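Local coordinates for protein tRNA (cytosine(38)-C(5))-methyltransferase (Schizosaccharomyces pombe, PDB 6FDF) that methylates carbon 5 of cytosine 38 in the anticodon loop of tRNA(Asp), and less efficiently of tRNA(Glu), with S-adenosyl-L-methionine as methyl donor, but does not methylate DNA, at residues Cys240-Gly245 against Arg284-Leu289; Arg244-Leu249 against Leu278-Ala283; Asn161-Arg166 against Arg203-Ile208. All blocks are in the same frame, centred on the assembly; numbering follows the deposited sequence.

Contact 1. Residues Cys240-Gly245 against Arg284-Leu289; sequences CCFTRG and REVARL
The phenyl ring of Phe-242 carries Val-286 on one face, with the carbonyl oxygen Cys-240 O over the rim of the other, while Leu-289 meets its edge. Val-286 CG2 makes a CH-pi contact, 4.0 Å from the centroid of the Phe-242 ring and only 15° off its normal. The second methyl of the valine spreads toward the root of the ring: Val-286 CG1 lies 4.0 Å from Phe-242 CD2. Both branches can lie against the aromatic surface because CG1 is anti to the backbone N (chi1 175°), which puts CG2 beside that N. Leu-289 crosses the phenyl group roughly at a right angle, bringing its CD1 methyl near the ring plane, 3.8 Å from Phe-242 CE2.

Val-286 and Leu-289 are three residues apart on their helix, so they offer neighbouring surfaces of the same helical flank. The link between the two segments is wholly apolar and buried. On the loop, Thr-243 OG1 accepts from Gly-245 N at 3.1 Å, an ST turn that bends the chain just past the phenylalanine. Cys-241, Phe-242 and Thr-243 spell the Cys-Phe-Thr signature by which Dnmt2 proteins are recognised, and here its phenylalanine makes the contact with the helix.

Arg-166 NH1 holds the carbonyl oxygen of Phe-242, and Tyr-246 meets the phenyl ring edge-to-face. Through Phe-242 the loop between strands 231-232 and 256-258 is joined to helix 283-289, whose Val-286 and Ala-287 also pack on Leu-312 of helix 305-313.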
loop_
_atom_site.group_PDB
_atom_site.type_symbol
_atom_site.label_atom_id
_atom_site.label_comp_id
_atom_site.label_asym_id
_atom_site.label_seq_id
_atom_site.Cartn_x
_atom_site.Cartn_y
_atom_site.Cartn_z
ATOM N N CYS A 240 5.671 12.993 -4.771
ATOM C CA CYS A 240 4.871 13.021 -3.559
ATOM C C CYS A 240 3.953 11.806 -3.465
ATOM O O CYS A 240 3.785 11.022 -4.404
ATOM C CB CYS A 240 4.069 14.317 -3.480
ATOM S SG CYS A 240 5.100 15.767 -3.101
ATOM N N CYS A 241 3.357 11.653 -2.290
ATOM C CA CYS A 241 2.515 10.500 -2.021
ATOM C C CYS A 241 1.243 10.555 -2.863
ATOM O O CYS A 241 0.572 11.589 -2.923
ATOM C CB CYS A 241 2.188 10.459 -0.533
ATOM S SG CYS A 241 1.265 9.030 -0.031
ATOM N N PHE A 242 0.917 9.436 -3.512
ATOM C CA PHE A 242 -0.325 9.319 -4.270
ATOM C C PHE A 242 -1.478 8.944 -3.348
ATOM O O PHE A 242 -1.337 8.071 -2.484
ATOM C CB PHE A 242 -0.199 8.253 -5.360
ATOM C CG PHE A 242 0.768 8.606 -6.453
ATOM C CD1 PHE A 242 0.444 9.558 -7.405
ATOM C CD2 PHE A 242 1.996 7.958 -6.544
ATOM C CE1 PHE A 242 1.340 9.881 -8.422
ATOM C CE2 PHE A 242 2.886 8.265 -7.555
ATOM C CZ PHE A 242 2.560 9.233 -8.496
ATOM N N THR A 243 -2.631 9.580 -3.557
ATOM C CA THR A 243 -3.834 9.268 -2.784
ATOM C C THR A 243 -5.018 9.047 -3.715
ATOM O O THR A 243 -4.939 9.245 -4.931
ATOM C CB THR A 243 -4.192 10.384 -1.796
ATOM O OG1 THR A 243 -4.795 11.473 -2.509
ATOM C CG2 THR A 243 -2.963 10.876 -1.044
ATOM N N ARG A 244 -6.145 8.679 -3.096
ATOM C CA ARG A 244 -7.416 8.532 -3.795
ATOM C C ARG A 244 -7.869 9.813 -4.484
ATOM O O ARG A 244 -8.669 9.749 -5.425
ATOM C CB ARG A 244 -8.477 8.079 -2.788
ATOM C CG ARG A 244 -9.832 7.767 -3.378
ATOM C CD ARG A 244 -10.709 7.122 -2.331
ATOM N NE ARG A 244 -12.036 6.819 -2.854
ATOM C CZ ARG A 244 -12.867 5.950 -2.295
ATOM N NH1 ARG A 244 -14.057 5.736 -2.834
ATOM N NH2 ARG A 244 -12.502 5.292 -1.203
ATOM N N GLY A 245 -7.375 10.967 -4.055
ATOM C CA GLY A 245 -7.734 12.229 -4.667
ATOM C C GLY A 245 -6.997 12.569 -5.943
ATOM O O GLY A 245 -7.302 13.585 -6.572
ATOM N N ARG A 284 -0.567 3.155 -14.899
ATOM C CA ARG A 284 0.539 2.210 -15.028
ATOM C C ARG A 284 1.800 2.740 -14.358
ATOM O O ARG A 284 2.527 1.989 -13.696
ATOM C CB ARG A 284 0.809 1.908 -16.504
ATOM C CG ARG A 284 2.086 1.106 -16.731
ATOM C CD ARG A 284 1.947 -0.296 -16.156
ATOM N NE ARG A 284 0.876 -1.049 -16.794
ATOM C CZ ARG A 284 0.376 -2.181 -16.310
ATOM N NH1 ARG A 284 0.858 -2.685 -15.181
ATOM N NH2 ARG A 284 -0.598 -2.809 -16.959
ATOM N N GLU A 285 2.070 4.037 -14.509
ATOM C CA GLU A 285 3.252 4.621 -13.885
ATOM C C GLU A 285 3.108 4.650 -12.370
ATOM O O GLU A 285 4.077 4.394 -11.646
ATOM C CB GLU A 285 3.498 6.021 -14.446
ATOM C CG GLU A 285 3.902 5.987 -15.924
ATOM C CD GLU A 285 3.876 7.354 -16.577
ATOM O OE1 GLU A 285 3.151 8.238 -16.077
ATOM O OE2 GLU A 285 4.566 7.536 -17.607
ATOM N N VAL A 286 1.903 4.948 -11.872
ATOM C CA VAL A 286 1.669 4.894 -10.431
ATOM C C VAL A 286 1.893 3.476 -9.917
ATOM O O VAL A 286 2.567 3.261 -8.902
ATOM C CB VAL A 286 0.255 5.408 -10.095
ATOM C CG1 VAL A 286 -0.037 5.233 -8.616
ATOM C CG2 VAL A 286 0.109 6.878 -10.499
ATOM N N ALA A 287 1.336 2.484 -10.622
ATOM C CA ALA A 287 1.546 1.091 -10.237
ATOM C C ALA A 287 3.033 0.748 -10.192
ATOM O O ALA A 287 3.502 0.092 -9.254
ATOM C CB ALA A 287 0.805 0.158 -11.198
ATOM N N ARG A 288 3.786 1.173 -11.209
ATOM C CA ARG A 288 5.223 0.914 -11.234
ATOM C C ARG A 288 5.929 1.578 -10.059
ATOM O O ARG A 288 6.778 0.962 -9.406
ATOM C CB ARG A 288 5.816 1.410 -12.550
ATOM C CG ARG A 288 5.428 0.602 -13.767
ATOM C CD ARG A 288 5.951 1.298 -15.010
ATOM N NE ARG A 288 5.712 0.534 -16.229
ATOM C CZ ARG A 288 6.015 0.971 -17.446
ATOM N NH1 ARG A 288 6.559 2.169 -17.602
ATOM N NH2 ARG A 288 5.772 0.212 -18.504
ATOM N N LEU A 289 5.577 2.828 -9.759
ATOM C CA LEU A 289 6.206 3.502 -8.628
ATOM C C LEU A 289 5.871 2.818 -7.309
ATOM O O LEU A 289 6.633 2.931 -6.344
ATOM C CB LEU A 289 5.785 4.971 -8.594
ATOM C CG LEU A 289 6.455 5.824 -9.670
ATOM C CD1 LEU A 289 5.637 7.085 -9.935
ATOM C CD2 LEU A 289 7.876 6.183 -9.248
#

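Contact 2. Residues Arg244-Leu249 against Leu278-Ala283; sequences RGYTHL and LRYFTA
Tyr-246 inserts its phenol against the backbone of Tyr-280 and Phe-281, and this is where the contact is dense. Phe-281 N donates to Tyr-246 OH at 2.9 Å (N-H...O 154°), arriving in the plane of the phenol ring. The same buried hydroxyl is hydrogen-bonded to Ser-255 O. Tyr-280 turns an edge toward the face of Tyr-246, a T-shaped pair with centroids 5.5 Å apart and planes at 85°. Its own face is taken by Thr-247, whose CG2 methyl stands 3.9 Å from the centroid of the Tyr-280 ring. CG2 is anti to the carbonyl carbon of Thr-247, which leaves OG1 turned back to Tyr-246 O at 2.6 Å, on a lone pair in the carbonyl plane. A phenylalanine in place of Tyr-246 would probably keep much of the ring packing but leave Phe-281 N and Ser-255 O without their shared mate.

Past the threonine the contact slackens. His-248 and Leu-249 are exposed and direct their CB atoms away from 278-283, while Gly-245 O ties the turn together by accepting from both of their backbone N atoms.

The chain runs from strand 278-279 through Phe-281 to Thr-282, the N-cap of helix 283-289. The sequence here matches motif IX of the cytosine-C5 methyltransferases, and Tyr-246 fastens it to the loop following the Cys-Phe-Thr signature of Dnmt2.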
loop_
_atom_site.group_PDB
_atom_site.type_symbol
_atom_site.label_atom_id
_atom_site.label_comp_id
_atom_site.label_asym_id
_atom_site.label_seq_id
_atom_site.Cartn_x
_atom_site.Cartn_y
_atom_site.Cartn_z
ATOM N N ARG A 244 -6.145 8.679 -3.096
ATOM C CA ARG A 244 -7.416 8.532 -3.795
ATOM C C ARG A 244 -7.869 9.813 -4.484
ATOM O O ARG A 244 -8.669 9.749 -5.425
ATOM C CB ARG A 244 -8.477 8.079 -2.788
ATOM C CG ARG A 244 -9.832 7.767 -3.378
ATOM C CD ARG A 244 -10.709 7.122 -2.331
ATOM N NE ARG A 244 -12.036 6.819 -2.854
ATOM C CZ ARG A 244 -12.867 5.950 -2.295
ATOM N NH1 ARG A 244 -14.057 5.736 -2.834
ATOM N NH2 ARG A 244 -12.502 5.292 -1.203
ATOM N N GLY A 245 -7.375 10.967 -4.055
ATOM C CA GLY A 245 -7.734 12.229 -4.667
ATOM C C GLY A 245 -6.997 12.569 -5.943
ATOM O O GLY A 245 -7.302 13.585 -6.572
ATOM N N TYR A 246 -6.035 11.742 -6.346
ATOM C CA TYR A 246 -5.165 12.078 -7.466
ATOM C C TYR A 246 -5.972 12.192 -8.755
ATOM O O TYR A 246 -6.808 11.334 -9.057
ATOM C CB TYR A 246 -4.066 11.025 -7.619
ATOM C CG TYR A 246 -2.975 11.446 -8.586
ATOM C CD1 TYR A 246 -2.221 12.585 -8.350
ATOM C CD2 TYR A 246 -2.704 10.702 -9.731
ATOM C CE1 TYR A 246 -1.219 12.977 -9.228
ATOM C CE2 TYR A 246 -1.703 11.081 -10.614
ATOM C CZ TYR A 246 -0.964 12.216 -10.357
ATOM O OH TYR A 246 0.032 12.621 -11.229
ATOM N N THR A 247 -5.707 13.262 -9.510
ATOM C CA THR A 247 -6.373 13.757 -10.729
ATOM C C THR A 247 -7.676 14.486 -10.405
ATOM O O THR A 247 -8.331 14.986 -11.334
ATOM C CB THR A 247 -6.658 12.673 -11.794
ATOM O OG1 THR A 247 -7.760 11.837 -11.395
ATOM C CG2 THR A 247 -5.427 11.816 -12.033
ATOM N N HIS A 248 -8.046 14.622 -9.130
ATOM C CA HIS A 248 -9.273 15.315 -8.747
ATOM C C HIS A 248 -8.990 16.456 -7.781
ATOM O O HIS A 248 -9.319 17.608 -8.078
ATOM C CB HIS A 248 -10.269 14.322 -8.130
ATOM C CG HIS A 248 -10.502 13.107 -8.971
ATOM N ND1 HIS A 248 -11.130 13.163 -10.197
ATOM C CD2 HIS A 248 -10.185 11.807 -8.768
ATOM C CE1 HIS A 248 -11.186 11.948 -10.714
ATOM N NE2 HIS A 248 -10.621 11.107 -9.867
ATOM N N LEU A 249 -8.385 16.161 -6.636
ATOM C CA LEU A 249 -7.912 17.177 -5.712
ATOM C C LEU A 249 -6.456 17.475 -6.032
ATOM O O LEU A 249 -5.700 16.574 -6.405
ATOM C CB LEU A 249 -8.046 16.693 -4.268
ATOM C CG LEU A 249 -9.478 16.481 -3.773
ATOM C CD1 LEU A 249 -9.476 15.921 -2.359
ATOM C CD2 LEU A 249 -10.240 17.790 -3.832
ATOM N N LEU A 278 2.351 19.895 -18.567
ATOM C CA LEU A 278 2.158 19.142 -17.337
ATOM C C LEU A 278 1.105 18.066 -17.547
ATOM O O LEU A 278 0.026 18.341 -18.083
ATOM C CB LEU A 278 1.727 20.082 -16.212
ATOM C CG LEU A 278 2.744 21.165 -15.857
ATOM C CD1 LEU A 278 2.067 22.335 -15.152
ATOM C CD2 LEU A 278 3.830 20.579 -14.980
ATOM N N ARG A 279 1.408 16.848 -17.106
ATOM C CA ARG A 279 0.459 15.747 -17.165
ATOM C C ARG A 279 0.462 14.991 -15.844
ATOM O O ARG A 279 1.437 15.026 -15.091
ATOM C CB ARG A 279 0.776 14.777 -18.315
ATOM C CG ARG A 279 2.047 13.937 -18.141
ATOM C CD ARG A 279 2.075 12.846 -19.220
ATOM N NE ARG A 279 3.309 12.058 -19.276
ATOM C CZ ARG A 279 3.536 10.971 -18.540
ATOM N NH1 ARG A 279 2.629 10.555 -17.660
ATOM N NH2 ARG A 279 4.677 10.300 -18.675
ATOM N N TYR A 280 -0.648 14.302 -15.570
ATOM C CA TYR A 280 -0.671 13.337 -14.482
ATOM C C TYR A 280 0.171 12.122 -14.855
ATOM O O TYR A 280 0.337 11.797 -16.032
ATOM C CB TYR A 280 -2.111 12.902 -14.180
ATOM C CG TYR A 280 -3.004 14.057 -13.789
ATOM C CD1 TYR A 280 -2.898 14.643 -12.530
ATOM C CD2 TYR A 280 -3.953 14.563 -14.673
ATOM C CE1 TYR A 280 -3.702 15.709 -12.165
ATOM C CE2 TYR A 280 -4.767 15.627 -14.314
ATOM C CZ TYR A 280 -4.639 16.193 -13.057
ATOM O OH TYR A 280 -5.444 17.254 -12.692
ATOM N N PHE A 281 0.718 11.455 -13.842
ATOM C CA PHE A 281 1.226 10.108 -14.063
ATOM C C PHE A 281 0.078 9.208 -14.493
ATOM O O PHE A 281 -1.047 9.346 -14.009
ATOM C CB PHE A 281 1.883 9.559 -12.793
ATOM C CG PHE A 281 3.172 10.242 -12.439
ATOM C CD1 PHE A 281 4.351 9.904 -13.086
ATOM C CD2 PHE A 281 3.210 11.219 -11.458
ATOM C CE1 PHE A 281 5.541 10.534 -12.763
ATOM C CE2 PHE A 281 4.398 11.849 -11.133
ATOM C CZ PHE A 281 5.564 11.506 -11.789
ATOM N N THR A 282 0.360 8.295 -15.419
ATOM C CA THR A 282 -0.638 7.301 -15.780
ATOM C C THR A 282 -0.801 6.300 -14.642
ATOM O O THR A 282 0.060 6.175 -13.768
ATOM C CB THR A 282 -0.237 6.573 -17.063
ATOM O OG1 THR A 282 0.831 5.662 -16.771
ATOM C CG2 THR A 282 0.220 7.564 -18.126
ATOM N N ALA A 283 -1.920 5.568 -14.657
ATOM C CA ALA A 283 -2.115 4.557 -13.620
ATOM C C ALA A 283 -1.040 3.479 -13.691
ATOM O O ALA A 283 -0.621 2.958 -12.651
ATOM C CB ALA A 283 -3.506 3.932 -13.725
#

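Contact 3. Residues Asn161-Arg166 against Arg203-Ile208; sequences NIPNSR and RDYLEI
Ile-162 O accepts from Asn-164 N at 2.8 Å, closing an inverse gamma turn around Pro-163, and the outside of this turn meets Tyr-205. The turn belongs to the loop between the antiparallel strands 148-155 and 168-175, whose Asn-Ile-Pro-Asn-Ser-Arg run fits motif VIII of the cytosine-C5 methyltransferases. Asn-161, just ahead of the turn, ties the loop to a neighbouring one, its OD1 accepting from Lys-200 N and its ND2 donating to Glu-198 O. Just past the turn Arg-166 NH2 reaches the carbonyl oxygens of Gly-313 and Ser-315.

Across the contact everything rests on one aromatic side chain. Tyr-205 has CG anti to its carbonyl carbon (chi1 -63°), which sends the phenol out from the 203-208 loop to meet the proline coming from the opposite direction. The pyrrolidine approaches the ring obliquely, near CE1. The isoleucine adds a lighter touch from across, with its CG2 methyl 3.9 Å from Tyr-205 OH.

At its root the tyrosine is tied to helix 283-289: Tyr-205 O accepts from Arg-288 NH1, and its side chain also packs on Leu-289. The proline closes in through its CG and CD methylenes, Pro-163 CG lying 3.5 Å from Tyr-205 CE1. Its neighbour in the pyrrolidine comes slightly nearer, Pro-163 CD touching Tyr-205 CE1 at 3.4 Å.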
loop_
_atom_site.group_PDB
_atom_site.type_symbol
_atom_site.label_atom_id
_atom_site.label_comp_id
_atom_site.label_asym_id
_atom_site.label_seq_id
_atom_site.Cartn_x
_atom_site.Cartn_y
_atom_site.Cartn_z
ATOM N N ASN A 161 15.716 3.412 -2.427
ATOM C CA ASN A 161 16.063 3.838 -3.787
ATOM C C ASN A 161 14.868 3.734 -4.719
ATOM O O ASN A 161 14.979 3.264 -5.854
ATOM C CB ASN A 161 17.217 3.035 -4.351
ATOM C CG ASN A 161 17.804 3.629 -5.622
ATOM O OD1 ASN A 161 17.696 4.828 -5.874
ATOM N ND2 ASN A 161 18.446 2.782 -6.424
ATOM N N ILE A 162 13.713 4.157 -4.232
ATOM C CA ILE A 162 12.503 4.222 -5.033
ATOM C C ILE A 162 12.055 5.678 -4.974
ATOM O O ILE A 162 11.879 6.224 -3.882
ATOM C CB ILE A 162 11.406 3.283 -4.508
ATOM C CG1 ILE A 162 11.900 1.833 -4.531
ATOM C CG2 ILE A 162 10.128 3.448 -5.318
ATOM C CD1 ILE A 162 11.103 0.902 -3.626
ATOM N N PRO A 163 11.883 6.351 -6.107
ATOM C CA PRO A 163 11.635 7.804 -6.099
ATOM C C PRO A 163 10.173 8.151 -5.833
ATOM O O PRO A 163 9.503 8.812 -6.629
ATOM C CB PRO A 163 12.091 8.217 -7.504
ATOM C CG PRO A 163 11.777 7.019 -8.348
ATOM C CD PRO A 163 12.082 5.828 -7.471
ATOM N N ASN A 164 9.664 7.694 -4.694
ATOM C CA ASN A 164 8.310 8.048 -4.298
ATOM C C ASN A 164 8.235 8.076 -2.780
ATOM O O ASN A 164 8.786 7.202 -2.106
ATOM C CB ASN A 164 7.284 7.060 -4.878
ATOM C CG ASN A 164 5.851 7.395 -4.484
ATOM O OD1 ASN A 164 5.145 6.567 -3.902
ATOM N ND2 ASN A 164 5.418 8.617 -4.790
ATOM N N SER A 165 7.548 9.084 -2.257
ATOM C CA SER A 165 7.267 9.177 -0.834
ATOM C C SER A 165 5.986 8.417 -0.530
ATOM O O SER A 165 4.958 8.640 -1.175
ATOM C CB SER A 165 7.131 10.636 -0.401
ATOM O OG SER A 165 8.287 11.368 -0.744
ATOM N N ARG A 166 6.056 7.514 0.442
ATOM C CA ARG A 166 4.857 6.834 0.916
ATOM C C ARG A 166 5.138 6.255 2.296
ATOM O O ARG A 166 5.259 5.035 2.456
ATOM C CB ARG A 166 4.422 5.753 -0.081
ATOM C CG ARG A 166 2.995 5.217 0.115
ATOM C CD ARG A 166 2.603 4.280 -1.027
ATOM N NE ARG A 166 1.201 3.861 -0.938
ATOM C CZ ARG A 166 0.173 4.628 -1.293
ATOM N NH1 ARG A 166 0.391 5.848 -1.772
ATOM N NH2 ARG A 166 -1.072 4.178 -1.176
ATOM N N ARG A 203 12.271 9.004 -14.494
ATOM C CA ARG A 203 12.371 8.499 -15.863
ATOM C C ARG A 203 12.415 6.975 -15.916
ATOM O O ARG A 203 12.003 6.378 -16.916
ATOM C CB ARG A 203 13.625 9.065 -16.541
ATOM C CG ARG A 203 14.924 8.721 -15.808
ATOM C CD ARG A 203 16.164 9.101 -16.615
ATOM N NE ARG A 203 16.718 10.396 -16.230
ATOM C CZ ARG A 203 17.847 10.553 -15.543
ATOM N NH1 ARG A 203 18.277 11.771 -15.240
ATOM N NH2 ARG A 203 18.552 9.495 -15.164
ATOM N N ASP A 204 12.897 6.330 -14.854
ATOM C CA ASP A 204 13.012 4.876 -14.854
ATOM C C ASP A 204 11.664 4.178 -14.745
ATOM O O ASP A 204 11.597 2.962 -14.941
ATOM C CB ASP A 204 13.929 4.423 -13.716
ATOM C CG ASP A 204 15.356 4.903 -13.898
ATOM O OD1 ASP A 204 15.974 4.569 -14.932
ATOM O OD2 ASP A 204 15.861 5.620 -13.008
ATOM N N TYR A 205 10.601 4.914 -14.436
ATOM C CA TYR A 205 9.270 4.355 -14.282
ATOM C C TYR A 205 8.298 4.819 -15.356
ATOM O O TYR A 205 7.190 4.277 -15.442
ATOM C CB TYR A 205 8.713 4.710 -12.893
ATOM C CG TYR A 205 9.534 4.123 -11.766
ATOM C CD1 TYR A 205 10.754 4.687 -11.404
ATOM C CD2 TYR A 205 9.099 3.000 -11.072
ATOM C CE1 TYR A 205 11.517 4.147 -10.388
ATOM C CE2 TYR A 205 9.854 2.458 -10.046
ATOM C CZ TYR A 205 11.063 3.035 -9.712
ATOM O OH TYR A 205 11.815 2.501 -8.692
ATOM N N LEU A 206 8.674 5.808 -16.166
ATOM C CA LEU A 206 7.731 6.400 -17.102
ATOM C C LEU A 206 7.440 5.466 -18.269
ATOM O O LEU A 206 8.305 4.712 -18.731
ATOM C CB LEU A 206 8.269 7.732 -17.635
ATOM C CG LEU A 206 8.478 8.861 -16.624
ATOM C CD1 LEU A 206 9.054 10.103 -17.293
ATOM C CD2 LEU A 206 7.166 9.184 -15.900
ATOM N N GLU A 207 6.208 5.547 -18.762
ATOM C CA GLU A 207 5.902 5.012 -20.075
ATOM C C GLU A 207 6.481 5.948 -21.125
ATOM O O GLU A 207 6.714 7.133 -20.873
ATOM C CB GLU A 207 4.393 4.855 -20.263
ATOM C CG GLU A 207 3.767 3.806 -19.352
ATOM C CD GLU A 207 2.300 3.577 -19.653
ATOM O OE1 GLU A 207 1.977 2.642 -20.417
ATOM O OE2 GLU A 207 1.464 4.345 -19.134
ATOM N N ILE A 208 6.672 5.435 -22.328
ATOM C CA ILE A 208 7.231 6.297 -23.354
ATOM C C ILE A 208 6.389 6.328 -24.606
ATOM O O ILE A 208 5.690 5.372 -24.960
ATOM C CB ILE A 208 8.669 5.893 -23.756
ATOM C CG1 ILE A 208 8.625 4.626 -24.613
ATOM C CG2 ILE A 208 9.531 5.709 -22.537
ATOM C CD1 ILE A 208 8.611 3.365 -23.814
#

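Overall arrangement
Along the chain contact 3 closes before the other two open; contacts 1 and 2 then start from the same loop and end on consecutive pieces, strand 278-279 with its exit and helix 283-289. The centres of contacts 1 and 2 are about 8 Å apart, those of 1 and 3 about 10 Å, and those of 2 and 3 about 15 Å, so contact 1 lies in the middle. Glu-285 reaches both ways, to Arg-279 NH1 through OE1 and to Glu-207 N through OE2. Helix 283-289 thus binds the 240-245 and 203-208 loops, and 161-166 is joined to them through Tyr-205 and Arg-166, all beside the seven-stranded methyltransferase sheet.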